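Local coordinates for protein methionine gamma-lyase (Trichomonas vaginalis, PDB 1PFF) that belongs to the Cys/Met metabolism family of pyridoxal-phosphate-dependent enzymes, which share the aminotransferase-like fold, and assembles from four chains, at residues A[9-13]-A[127-133]. Residues are numbered along the deposited sequence; the frame is centred on the assembly and turned at random.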
loop_
_atom_site.group_PDB
_atom_site.type_symbol
_atom_site.label_atom_id
_atom_site.label_comp_id
_atom_site.label_asym_id
_atom_site.label_seq_id
_atom_site.Cartn_x
_atom_site.Cartn_y
_atom_site.Cartn_z
ATOM N N LYS A 9 13.055 11.418 18.580
ATOM C CA LYS A 9 12.685 11.394 19.988
ATOM C C LYS A 9 13.219 10.139 20.695
ATOM O O LYS A 9 13.678 10.208 21.838
ATOM C CB LYS A 9 11.161 11.505 20.164
ATOM C CG LYS A 9 10.586 12.887 19.842
ATOM C CD LYS A 9 9.082 12.946 20.172
ATOM C CE LYS A 9 8.458 14.280 19.766
ATOM N NZ LYS A 9 7.383 14.693 20.736
ATOM N N LEU A 10 13.162 8.999 20.008
ATOM C CA LEU A 10 13.653 7.738 20.568
ATOM C C LEU A 10 15.160 7.760 20.820
ATOM O O LEU A 10 15.623 7.181 21.791
ATOM C CB LEU A 10 13.304 6.570 19.647
ATOM C CG LEU A 10 11.864 6.085 19.756
ATOM C CD1 LEU A 10 11.496 5.300 18.522
ATOM C CD2 LEU A 10 11.688 5.234 21.015
ATOM N N GLU A 11 15.909 8.459 19.966
ATOM C CA GLU A 11 17.370 8.518 20.098
ATOM C C GLU A 11 17.883 9.784 20.772
ATOM O O GLU A 11 19.102 9.954 20.925
ATOM C CB GLU A 11 18.067 8.328 18.732
ATOM C CG GLU A 11 17.976 6.913 18.175
ATOM C CD GLU A 11 18.943 5.922 18.830
ATOM O OE1 GLU A 11 19.196 4.869 18.223
ATOM O OE2 GLU A 11 19.461 6.171 19.943
ATOM N N HIS A 12 16.952 10.646 21.198
ATOM C CA HIS A 12 17.262 11.970 21.764
ATOM C C HIS A 12 18.080 12.830 20.798
ATOM O O HIS A 12 18.937 13.617 21.217
ATOM C CB HIS A 12 17.958 11.874 23.130
ATOM C CG HIS A 12 17.416 10.789 24.008
ATOM N ND1 HIS A 12 18.225 9.856 24.618
ATOM C CD2 HIS A 12 16.146 10.483 24.369
ATOM C CE1 HIS A 12 17.479 9.030 25.331
ATOM N NE2 HIS A 12 16.213 9.381 25.186
ATOM N N ALA A 13 17.778 12.686 19.514
ATOM C CA ALA A 13 18.445 13.436 18.453
ATOM C C ALA A 13 17.683 14.723 18.135
ATOM O O ALA A 13 16.480 14.822 18.392
ATOM C CB ALA A 13 18.537 12.579 17.222
ATOM N N ILE A 127 15.701 1.501 22.024
ATOM C CA ILE A 127 15.149 1.006 23.293
ATOM C C ILE A 127 16.242 0.654 24.318
ATOM O O ILE A 127 16.053 0.862 25.515
ATOM C CB ILE A 127 14.188 -0.216 23.060
ATOM C CG1 ILE A 127 13.072 0.122 22.063
ATOM C CG2 ILE A 127 13.576 -0.726 24.385
ATOM C CD1 ILE A 127 12.253 1.395 22.410
ATOM N N LEU A 128 17.390 0.159 23.853
ATOM C CA LEU A 128 18.398 -0.374 24.771
ATOM C C LEU A 128 19.640 0.493 24.945
ATOM O O LEU A 128 20.229 0.517 26.023
ATOM C CB LEU A 128 18.802 -1.783 24.348
ATOM C CG LEU A 128 17.680 -2.825 24.273
ATOM C CD1 LEU A 128 18.274 -4.211 23.984
ATOM C CD2 LEU A 128 16.789 -2.834 25.517
ATOM N N THR A 129 20.033 1.184 23.876
ATOM C CA THR A 129 21.205 2.062 23.884
ATOM C C THR A 129 20.896 3.354 23.142
ATOM O O THR A 129 20.278 3.334 22.078
ATOM C CB THR A 129 22.409 1.335 23.217
ATOM O OG1 THR A 129 22.746 0.185 24.004
ATOM C CG2 THR A 129 23.700 2.192 23.258
ATOM N N ASN A 130 21.342 4.476 23.706
ATOM C CA ASN A 130 21.259 5.758 23.010
ATOM C C ASN A 130 22.648 6.360 22.857
ATOM O O ASN A 130 23.066 7.159 23.694
ATOM C CB ASN A 130 20.318 6.707 23.761
ATOM C CG ASN A 130 18.922 6.124 23.921
ATOM O OD1 ASN A 130 18.431 5.931 25.045
ATOM N ND2 ASN A 130 18.292 5.809 22.797
ATOM N N PRO A 131 23.375 5.970 21.803
ATOM C CA PRO A 131 24.777 6.384 21.654
ATOM C C PRO A 131 24.972 7.900 21.657
ATOM O O PRO A 131 26.026 8.363 22.112
ATOM C CB PRO A 131 25.196 5.771 20.301
ATOM C CG PRO A 131 24.239 4.603 20.113
ATOM C CD PRO A 131 22.927 5.118 20.681
ATOM N N LEU A 132 23.980 8.655 21.184
ATOM C CA LEU A 132 24.076 10.121 21.162
ATOM C C LEU A 132 24.258 10.703 22.569
ATOM O O LEU A 132 24.964 11.692 22.745
ATOM C CB LEU A 132 22.863 10.761 20.467
ATOM C CG LEU A 132 22.623 10.417 18.989
ATOM C CD1 LEU A 132 21.417 11.203 18.491
ATOM C CD2 LEU A 132 23.844 10.695 18.108
ATOM N N ASP A 133 23.637 10.055 23.560
ATOM C CA ASP A 133 23.733 10.442 24.973
ATOM C C ASP A 133 25.175 10.365 25.460
ATOM O O ASP A 133 25.567 11.075 26.393
ATOM C CB ASP A 133 22.904 9.494 25.843
ATOM C CG ASP A 133 21.407 9.684 25.680
ATOM O OD1 ASP A 133 20.920 9.879 24.549
ATOM O OD2 ASP A 133 20.627 9.638 26.647
HETATM O O HOH W 1 21.116 8.115 20.757
#
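His-12 reaches across to Asp-133 and donates from ND1 to OD1 at 2.7 Å, almost straight. The acceptor lies in the ring plane and uses its syn lone pair, although ring and carboxylate are turned 45° from each other. One residue back, Glu-11 OE2 accepts from Asn-130 ND2 at 3.1 Å. That N-H runs in the amide plane but arrives from above the carboxylate, 50° out of its plane. A bend at chi2 (-78°) folds the Glu-11 chain so that OE2 also accepts a hydrogen bond from a water, which donates to Glu-11 O as well and accepts from Leu-132 N.

Apolar contacts bracket the polar ones: Ala-13 CB meets Leu-132 CD1 at 3.4 Å, while Leu-10 CD2 and Ile-127 CD1 sit 4.1 Å apart, the two side chains lying alongside each other and pointing the same way.

Further out, Asn-121 and His-141 hold Glu-11 OE1, and Pro-126 O takes a bond from Asn-130 ND2. His-12 leaves helix 2-11 through a Schellman motif with positive phi, and its side chain sets out toward 127-133, where Asp-133 sits in the 3-10 segment that begins at 131. The contact thus ties the C-terminal end of that helix to the chain between helix 125-128 and strand 138-142 of the seven-stranded sheet. With Asp-133 at its ND1, the imidazole would probably favour protonation, while the amide and water hydrogens should help stabilise negative charge on Glu-11.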